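Local structure of MdbA protein (Corynebacterium matruchotii ATCC 14266, 6BO0) at residues 40-45 against 73-78; 28-33 against 65-70; 7-12 against 133-138. The protein probably catalyses thiol-disulfide exchange, forming disulfide bonds in proteins exported from the cell, as a membrane-anchored thioredoxin-fold oxidoreductase of the DsbA family. One frame throughout, in Å; residues are numbered along the deposited sequence.

Contact 1 of 3, residues 40-45 against 73-78; sequences TVDIYE and KVNIRT
Asp42 OD1 is gripped by two side chains of the neighbouring strand and by a water. Arg77 NE forms a salt bridge to it at 2.8 Å, standing 53° above the carboxylate plane. Asn75 ND2 donates to the same oxygen at 3.0 Å from the opposite face of that plane. Water 1 also donates to OD1 and accepts from Arg77 NH2. The extended Arg77 side chain runs alongside Tyr44, guanidinium and ring planes 27° apart; its CB makes a CH-pi contact over the ring, 4.1 Å from the centroid, and CD lies 3.5 Å from Tyr44 CZ. Behind this polar face, Ile43 CD1 meets Val74 CG1 at 3.9 Å, and Glu45 OE2 accepts from water 2 at 2.6 Å while OE1 pairs with Arg113. Parallel pairing is explicit in the backbone: Val41 N to Lys73 O, Asn75 N to Val41 O at 2.8 Å, Ile43 N to Asn75 O, and Arg77 N to Ile43 O, with an 18° angle between strand directions. Helix 51-68 connects the two strands, and Glu45 touches its Cys52, which closes a C-x-x-C sequence with Cys49, present here as S-hydroxycysteine: this is the beta-alpha-beta unit of a thioredoxin fold.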
loop_
_atom_site.group_PDB
_atom_site.type_symbol
_atom_site.label_atom_id
_atom_site.label_comp_id
_atom_site.label_asym_id
_atom_site.label_seq_id
_atom_site.Cartn_x
_atom_site.Cartn_y
_atom_site.Cartn_z
ATOM N N THR A 40 16.408 -3.083 -3.274
ATOM C CA THR A 40 15.057 -2.827 -3.783
ATOM C C THR A 40 14.158 -3.989 -3.392
ATOM O O THR A 40 14.437 -5.122 -3.736
ATOM C CB THR A 40 15.081 -2.638 -5.307
ATOM O OG1 THR A 40 15.883 -1.489 -5.617
ATOM C CG2 THR A 40 13.687 -2.419 -5.870
ATOM N N VAL A 41 13.058 -3.682 -2.704
ATOM C CA VAL A 41 12.127 -4.701 -2.246
ATOM C C VAL A 41 10.787 -4.393 -2.920
ATOM O O VAL A 41 10.147 -3.390 -2.625
ATOM C CB VAL A 41 11.992 -4.734 -0.718
ATOM C CG1 VAL A 41 11.034 -5.838 -0.298
ATOM C CG2 VAL A 41 13.359 -4.912 -0.066
ATOM N N ASP A 42 10.364 -5.267 -3.820
ATOM C CA ASP A 42 9.066 -5.143 -4.492
ATOM C C ASP A 42 8.042 -5.994 -3.757
ATOM O O ASP A 42 8.274 -7.200 -3.563
ATOM C CB ASP A 42 9.185 -5.595 -5.950
ATOM C CG ASP A 42 10.034 -4.663 -6.788
ATOM O OD1 ASP A 42 9.645 -3.500 -6.963
ATOM O OD2 ASP A 42 11.106 -5.085 -7.296
ATOM N N ILE A 43 6.924 -5.377 -3.379
ATOM C CA ILE A 43 5.860 -6.059 -2.653
ATOM C C ILE A 43 4.574 -5.926 -3.449
ATOM O O ILE A 43 4.016 -4.840 -3.574
ATOM C CB ILE A 43 5.676 -5.482 -1.239
ATOM C CG1 ILE A 43 7.003 -5.546 -0.478
ATOM C CG2 ILE A 43 4.537 -6.196 -0.504
ATOM C CD1 ILE A 43 6.938 -4.953 0.903
ATOM N N TYR A 44 4.127 -7.045 -3.999
ATOM C CA TYR A 44 2.890 -7.108 -4.768
ATOM C C TYR A 44 1.762 -7.507 -3.835
ATOM O O TYR A 44 1.814 -8.554 -3.187
ATOM C CB TYR A 44 3.035 -8.137 -5.894
ATOM C CG TYR A 44 4.090 -7.752 -6.927
ATOM C CD1 TYR A 44 5.419 -8.062 -6.746
ATOM C CD2 TYR A 44 3.735 -7.078 -8.081
ATOM C CE1 TYR A 44 6.360 -7.728 -7.697
ATOM C CE2 TYR A 44 4.652 -6.735 -9.023
ATOM C CZ TYR A 44 5.978 -7.056 -8.830
ATOM O OH TYR A 44 6.880 -6.688 -9.796
ATOM N N GLU A 45 0.725 -6.668 -3.769
ATOM C CA GLU A 45 -0.346 -6.887 -2.820
ATOM C C GLU A 45 -1.674 -6.334 -3.330
ATOM O O GLU A 45 -1.701 -5.485 -4.232
ATOM C CB GLU A 45 0.016 -6.302 -1.463
ATOM C CG GLU A 45 0.177 -4.787 -1.469
ATOM C CD GLU A 45 0.506 -4.171 -0.116
ATOM O OE1 GLU A 45 0.990 -4.911 0.764
ATOM O OE2 GLU A 45 0.324 -2.931 0.027
ATOM N N LYS A 73 14.779 0.208 -0.240
ATOM C CA LYS A 73 13.817 1.029 -0.957
ATOM C C LYS A 73 12.667 0.068 -1.229
ATOM O O LYS A 73 12.845 -0.933 -1.928
ATOM C CB LYS A 73 14.416 1.512 -2.286
ATOM C CG LYS A 73 13.431 2.174 -3.240
ATOM C CD LYS A 73 14.058 2.541 -4.569
ATOM C CE LYS A 73 14.781 3.867 -4.483
ATOM N NZ LYS A 73 15.397 4.237 -5.789
ATOM N N VAL A 74 11.480 0.364 -0.687
ATOM C CA VAL A 74 10.325 -0.513 -0.852
ATOM C C VAL A 74 9.420 0.044 -1.938
ATOM O O VAL A 74 9.016 1.222 -1.886
ATOM C CB VAL A 74 9.553 -0.693 0.468
ATOM C CG1 VAL A 74 8.185 -1.324 0.241
ATOM C CG2 VAL A 74 10.343 -1.524 1.460
ATOM N N ASN A 75 9.114 -0.802 -2.903
ATOM C CA ASN A 75 8.096 -0.507 -3.916
ATOM C C ASN A 75 6.833 -1.278 -3.582
ATOM O O ASN A 75 6.776 -2.506 -3.751
ATOM C CB ASN A 75 8.605 -0.950 -5.276
ATOM C CG ASN A 75 9.734 -0.101 -5.797
ATOM O OD1 ASN A 75 9.795 1.098 -5.574
ATOM N ND2 ASN A 75 10.618 -0.731 -6.558
ATOM N N ILE A 76 5.808 -0.570 -3.125
ATOM C CA ILE A 76 4.484 -1.154 -2.947
ATOM C C ILE A 76 3.839 -1.181 -4.322
ATOM O O ILE A 76 3.632 -0.133 -4.940
ATOM C CB ILE A 76 3.629 -0.358 -1.939
ATOM C CG1 ILE A 76 4.305 -0.271 -0.565
ATOM C CG2 ILE A 76 2.226 -0.956 -1.875
ATOM C CD1 ILE A 76 4.493 -1.576 0.155
ATOM N N ARG A 77 3.541 -2.391 -4.787
ATOM C CA ARG A 77 3.001 -2.636 -6.118
ATOM C C ARG A 77 1.596 -3.220 -5.988
ATOM O O ARG A 77 1.387 -4.415 -5.914
ATOM C CB ARG A 77 3.955 -3.546 -6.893
ATOM C CG ARG A 77 5.264 -2.853 -7.215
ATOM C CD ARG A 77 6.130 -3.643 -8.168
ATOM N NE ARG A 77 7.378 -2.952 -8.513
ATOM C CZ ARG A 77 7.484 -1.962 -9.370
ATOM N NH1 ARG A 77 6.412 -1.521 -10.022
ATOM N NH2 ARG A 77 8.662 -1.410 -9.599
ATOM N N THR A 78 0.631 -2.307 -5.942
ATOM C CA THR A 78 -0.746 -2.675 -5.711
ATOM C C THR A 78 -1.367 -3.281 -6.954
ATOM O O THR A 78 -1.105 -2.830 -8.061
ATOM C CB THR A 78 -1.553 -1.461 -5.248
ATOM O OG1 THR A 78 -0.816 -0.762 -4.251
ATOM C CG2 THR A 78 -2.935 -1.863 -4.689
HETATM O O HOH W 1 11.462 -2.717 -9.225
HETATM O O HOH W 2 -1.067 -1.554 -1.684
#

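Contact 2 of 3, residues 28-33 against 65-70; sequences VQLVSD and KLIEDG
A Schellman motif ends the helix that runs through 65-68, and Ser32, just past the end of strand 27-31, donates its hydroxyl to that helix end. Gly70 has left helical geometry with a positive phi of 86°, and its N bonds back to Ile67 O at 3.0 Å. Ser32 OG donates to Glu68 O, also at 3.0 Å, but arrives well above the carbonyl plane, with a C=O...donor angle of only 117°; the bond is therefore bent at the acceptor. With chi1 at 84°, OG sits between the backbone N and the carbonyl carbon of Ser32, and it also takes a hydrogen bond from Lys34 N, so one hydroxyl ties the loop's own backbone to the helix end. A second polar link goes through water 3, which accepts from Ser32 N at 2.9 Å and donates to Ile67 O at 2.7 Å. Ile67 O is thus held by both Gly70 N and this water. Beside the polar links lies an apolar pair: Ile67 CD1 comes within 4.0 Å of Leu30 CB, while its other branch, CG2, rests 3.8 Å from Leu30 O. Along the helix, Lys65 NZ forms a salt bridge to Asp69 OD2 on its syn lone pair, 2.7 Å away, and Glu68 OE2 turns to Lys64 NZ and Ala18 N. Ile67 also touches Phe19 and Val72, the latter on strand 72-78, whose Val74 and Ile76 bond through the backbone to Leu30 and Val28. The helix end is thereby laid against the border of strands 27-31 and 72-78, and a backbone bond between Gly70 and Asp36 joins it to the loop that leads on to strand 39-45.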
loop_
_atom_site.group_PDB
_atom_site.type_symbol
_atom_site.label_atom_id
_atom_site.label_comp_id
_atom_site.label_asym_id
_atom_site.label_seq_id
_atom_site.Cartn_x
_atom_site.Cartn_y
_atom_site.Cartn_z
ATOM N N VAL A 28 4.476 2.591 -5.577
ATOM C CA VAL A 28 4.618 3.564 -4.522
ATOM C C VAL A 28 5.958 3.282 -3.854
ATOM O O VAL A 28 6.131 2.230 -3.221
ATOM C CB VAL A 28 3.441 3.516 -3.512
ATOM C CG1 VAL A 28 3.728 4.444 -2.351
ATOM C CG2 VAL A 28 2.112 3.858 -4.175
ATOM N N GLN A 29 6.907 4.195 -4.050
ATOM C CA GLN A 29 8.274 4.010 -3.577
ATOM C C GLN A 29 8.419 4.685 -2.228
ATOM O O GLN A 29 8.163 5.888 -2.087
ATOM C CB GLN A 29 9.243 4.640 -4.595
ATOM C CG GLN A 29 10.726 4.583 -4.226
ATOM C CD GLN A 29 11.552 5.647 -4.965
ATOM O OE1 GLN A 29 11.770 6.764 -4.463
ATOM N NE2 GLN A 29 11.947 5.337 -6.173
ATOM N N LEU A 30 8.874 3.900 -1.262
ATOM C CA LEU A 30 9.177 4.369 0.072
ATOM C C LEU A 30 10.670 4.219 0.296
ATOM O O LEU A 30 11.220 3.118 0.245
ATOM C CB LEU A 30 8.417 3.555 1.124
ATOM C CG LEU A 30 6.907 3.414 0.861
ATOM C CD1 LEU A 30 6.298 2.542 1.960
ATOM C CD2 LEU A 30 6.208 4.772 0.824
ATOM N N VAL A 31 11.329 5.322 0.583
ATOM C CA VAL A 31 12.795 5.335 0.695
ATOM C C VAL A 31 13.159 6.544 1.521
ATOM O O VAL A 31 12.483 7.574 1.474
ATOM C CB VAL A 31 13.515 5.360 -0.676
ATOM C CG1 VAL A 31 13.442 6.720 -1.343
ATOM C CG2 VAL A 31 14.954 4.920 -0.527
ATOM N N SER A 32 14.215 6.418 2.305
ATOM C CA SER A 32 14.652 7.552 3.062
ATOM C C SER A 32 15.891 8.194 2.490
ATOM O O SER A 32 16.598 7.624 1.655
ATOM C CB SER A 32 14.842 7.193 4.498
ATOM O OG SER A 32 16.107 6.629 4.657
ATOM N N ASP A 33 16.145 9.412 2.944
ATOM C CA ASP A 33 17.367 10.134 2.600
ATOM C C ASP A 33 18.641 9.410 3.072
ATOM O O ASP A 33 19.724 9.709 2.596
ATOM C CB ASP A 33 17.349 11.539 3.212
ATOM C CG ASP A 33 16.352 12.482 2.544
ATOM O OD1 ASP A 33 15.742 12.142 1.500
ATOM O OD2 ASP A 33 16.180 13.607 3.070
ATOM N N LYS A 65 11.384 0.120 9.844
ATOM C CA LYS A 65 12.718 0.424 10.329
ATOM C C LYS A 65 13.775 0.286 9.238
ATOM O O LYS A 65 14.661 1.138 9.110
ATOM C CB LYS A 65 13.070 -0.455 11.512
ATOM C CG LYS A 65 14.469 -0.148 12.059
ATOM C CD LYS A 65 14.717 -0.672 13.466
ATOM C CE LYS A 65 16.178 -0.509 13.884
ATOM N NZ LYS A 65 16.657 0.892 13.792
ATOM N N LEU A 66 13.687 -0.789 8.453
ATOM C CA LEU A 66 14.614 -0.962 7.355
ATOM C C LEU A 66 14.541 0.214 6.378
ATOM O O LEU A 66 15.565 0.659 5.867
ATOM C CB LEU A 66 14.369 -2.290 6.637
ATOM C CG LEU A 66 14.671 -3.557 7.442
ATOM C CD1 LEU A 66 14.200 -4.745 6.651
ATOM C CD2 LEU A 66 16.148 -3.679 7.790
ATOM N N ILE A 67 13.329 0.702 6.097
ATOM C CA ILE A 67 13.195 1.853 5.197
ATOM C C ILE A 67 13.845 3.095 5.836
ATOM O O ILE A 67 14.669 3.807 5.244
ATOM C CB ILE A 67 11.720 2.175 4.882
ATOM C CG1 ILE A 67 11.032 1.016 4.146
ATOM C CG2 ILE A 67 11.639 3.439 3.988
ATOM C CD1 ILE A 67 9.525 1.115 4.131
ATOM N N GLU A 68 13.472 3.346 7.074
ATOM C CA GLU A 68 13.946 4.558 7.724
ATOM C C GLU A 68 15.474 4.596 7.779
ATOM O O GLU A 68 16.104 5.639 7.537
ATOM C CB GLU A 68 13.344 4.662 9.118
ATOM C CG GLU A 68 11.860 5.018 9.019
ATOM C CD GLU A 68 11.137 5.188 10.321
ATOM O OE1 GLU A 68 11.681 4.810 11.366
ATOM O OE2 GLU A 68 9.993 5.717 10.285
ATOM N N ASP A 69 16.067 3.441 8.063
ATOM C CA ASP A 69 17.508 3.354 8.230
ATOM C C ASP A 69 18.293 3.348 6.918
ATOM O O ASP A 69 19.519 3.376 6.955
ATOM C CB ASP A 69 17.833 2.139 9.073
ATOM C CG ASP A 69 17.339 2.277 10.509
ATOM O OD1 ASP A 69 16.766 3.347 10.898
ATOM O OD2 ASP A 69 17.505 1.305 11.255
ATOM N N GLY A 70 17.625 3.296 5.775
ATOM C CA GLY A 70 18.294 3.366 4.498
ATOM C C GLY A 70 18.779 2.020 4.006
ATOM O O GLY A 70 19.513 1.951 3.009
HETATM O O HOH W 3 15.501 3.881 2.675
#

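Contact 3 of 3, residues 7-12 against 133-138; sequences EKFAET and ADMAKI
Ile138 meets Ala10 and the carbonyl oxygen of Glu7 in the close-fitting part of this contact, whereas Glu7 on the exposed side touches the same isoleucine through its carboxylate. On the tight side, Ile138 CG2 is 3.9 Å from Ala10 CB and 3.8 Å from Glu7 O, and Phe9 CB is a more distant neighbour at 4.4 Å. The CG2 branch stands anti to the backbone N of Ile138. Ala10 CB in turn lies 3.7 Å from Ile138 O, so a methyl group faces the carbonyl at this end of the segment. A second apolar meeting is made by Met135, whose chain bends at its last torsion (chi3 109°) and sets CE in the plane of the Phe9 ring, 3.6 Å from CE2; the methyl thus abuts the ring edge. Met115 of helix 106-118 touches both Phe9 and Met135, and Tyr13 meets the Phe9 ring edge-to-face. The other flank is looser. In Glu7 a bend at chi2 (-58°) brings CD round to Ile138, which the side chain crosses at about a right angle; OE2 lies 3.7 Å from Ile138 CD1. Since Glu7 is modelled in two conformers and is exposed, this touch is probably not constant. No hydrogen bond spans the two segments, and they bury 250 Å² in all. The chemistry is therefore that of methyl and ring-edge contacts: helix 9-12 and the residues before it lie on helix 129-138 by apolar fit, without a directional bond to fix their register.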
loop_
_atom_site.group_PDB
_atom_site.type_symbol
_atom_site.label_atom_id
_atom_site.label_comp_id
_atom_site.label_asym_id
_atom_site.label_seq_id
_atom_site.Cartn_x
_atom_site.Cartn_y
_atom_site.Cartn_z
ATOM N N GLU A 7 -14.016 7.228 13.997
ATOM C CA GLU A 7 -13.394 8.409 14.594
ATOM C C GLU A 7 -12.147 8.016 15.382
ATOM O O GLU A 7 -11.132 8.748 15.351
ATOM C CB GLU A 7 -14.386 9.177 15.468
ATOM C CG GLU A 7 -15.381 10.013 14.668
ATOM C CD GLU A 7 -14.718 11.045 13.763
ATOM O OE1 GLU A 7 -13.670 11.604 14.153
ATOM O OE2 GLU A 7 -15.241 11.307 12.658
ATOM N N LYS A 8 -12.216 6.850 16.045
ATOM C CA LYS A 8 -11.097 6.379 16.883
ATOM C C LYS A 8 -9.863 5.865 16.136
ATOM O O LYS A 8 -8.803 5.625 16.786
ATOM C CB LYS A 8 -11.572 5.331 17.904
ATOM C CG LYS A 8 -12.062 5.924 19.224
ATOM C CD LYS A 8 -13.251 6.868 19.070
ATOM C CE LYS A 8 -12.848 8.339 19.028
ATOM N NZ LYS A 8 -14.021 9.251 19.094
ATOM N N PHE A 9 -9.965 5.711 14.812
ATOM C CA PHE A 9 -8.885 5.304 13.976
ATOM C C PHE A 9 -7.757 6.274 14.128
ATOM O O PHE A 9 -6.642 5.878 13.926
ATOM C CB PHE A 9 -9.340 5.263 12.487
ATOM C CG PHE A 9 -10.156 4.042 12.105
ATOM C CD1 PHE A 9 -10.561 3.114 13.075
ATOM C CD2 PHE A 9 -10.519 3.831 10.790
ATOM C CE1 PHE A 9 -11.315 2.000 12.729
ATOM C CE2 PHE A 9 -11.292 2.727 10.442
ATOM C CZ PHE A 9 -11.674 1.802 11.401
ATOM N N ALA A 10 -8.030 7.554 14.451
ATOM C CA ALA A 10 -6.945 8.539 14.543
ATOM C C ALA A 10 -5.950 8.191 15.663
ATOM O O ALA A 10 -4.776 8.548 15.597
ATOM C CB ALA A 10 -7.519 9.938 14.750
ATOM N N GLU A 11 -6.446 7.509 16.691
ATOM C CA GLU A 11 -5.604 7.023 17.792
ATOM C C GLU A 11 -4.917 5.723 17.417
ATOM O O GLU A 11 -3.790 5.473 17.811
ATOM C CB GLU A 11 -6.434 6.788 19.068
ATOM C CG GLU A 11 -7.167 8.005 19.616
ATOM C CD GLU A 11 -8.133 7.691 20.781
ATOM O OE1 GLU A 11 -8.363 6.498 21.122
ATOM O OE2 GLU A 11 -8.681 8.649 21.379
ATOM N N THR A 12 -5.620 4.889 16.672
ATOM C CA THR A 12 -5.167 3.546 16.365
ATOM C C THR A 12 -4.063 3.520 15.304
ATOM O O THR A 12 -3.100 2.760 15.440
ATOM C CB THR A 12 -6.378 2.679 15.946
ATOM O OG1 THR A 12 -7.371 2.739 16.982
ATOM C CG2 THR A 12 -5.998 1.238 15.750
ATOM N N ALA A 133 -12.603 8.490 1.660
ATOM C CA ALA A 133 -12.168 9.875 1.818
ATOM C C ALA A 133 -12.348 10.349 3.262
ATOM O O ALA A 133 -11.467 11.008 3.818
ATOM C CB ALA A 133 -12.933 10.772 0.860
ATOM N N ASP A 134 -13.487 10.003 3.871
ATOM C CA ASP A 134 -13.728 10.366 5.279
ATOM C C ASP A 134 -12.645 9.757 6.175
ATOM O O ASP A 134 -12.178 10.403 7.125
ATOM C CB ASP A 134 -15.094 9.883 5.757
ATOM C CG ASP A 134 -16.245 10.585 5.090
ATOM O OD1 ASP A 134 -16.075 11.719 4.603
ATOM O OD2 ASP A 134 -17.334 9.980 5.080
ATOM N N MET A 135 -12.285 8.505 5.906
ATOM C CA MET A 135 -11.247 7.830 6.702
ATOM C C MET A 135 -9.876 8.517 6.541
ATOM O O MET A 135 -9.126 8.700 7.497
ATOM C CB MET A 135 -11.184 6.340 6.312
ATOM C CG MET A 135 -12.465 5.581 6.643
ATOM S SD MET A 135 -12.583 4.031 5.740
ATOM C CE MET A 135 -12.319 2.853 7.025
ATOM N N ALA A 136 -9.591 8.907 5.307
ATOM C CA ALA A 136 -8.357 9.622 5.014
ATOM C C ALA A 136 -8.296 10.937 5.777
ATOM O O ALA A 136 -7.240 11.312 6.316
ATOM C CB ALA A 136 -8.210 9.850 3.504
ATOM N N LYS A 137 -9.429 11.650 5.841
ATOM C CA LYS A 137 -9.480 12.898 6.600
ATOM C C LYS A 137 -9.159 12.651 8.079
ATOM O O LYS A 137 -8.366 13.383 8.680
ATOM C CB LYS A 137 -10.837 13.558 6.444
ATOM C CG LYS A 137 -10.942 14.922 7.126
ATOM C CD LYS A 137 -12.279 15.583 6.858
ATOM C CE LYS A 137 -12.360 16.952 7.521
ATOM N NZ LYS A 137 -11.389 17.913 6.945
ATOM N N ILE A 138 -9.760 11.617 8.651
ATOM C CA ILE A 138 -9.527 11.277 10.046
ATOM C C ILE A 138 -8.028 10.983 10.292
ATOM O O ILE A 138 -7.482 11.329 11.350
ATOM C CB ILE A 138 -10.433 10.090 10.463
ATOM C CG1 ILE A 138 -11.917 10.532 10.509
ATOM C CG2 ILE A 138 -10.031 9.536 11.826
ATOM C CD1 ILE A 138 -12.922 9.393 10.507
#

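Overall arrangement
From the N terminus, residues 7-12 come first, and contact 3 later joins them to 133-138, closing a long loop that encloses both other contacts. Within that loop the segments alternate: 28-33, 40-45, 65-70, 73-78. Contacts 1 and 2 therefore cross along the chain. They also touch, with centres 12 Å apart, because strand 72-78 lies between strands 39-45 and 27-31 in one sheet, while helix 51-68 both connects the strands of contact 1 and supplies the helix end of contact 2. Contact 3 lies about 25 Å (centre to centre) from contact 1, across the chain's centre, tying the N-terminal arm to the helical region probably corresponding to the insertion of DsbA relatives.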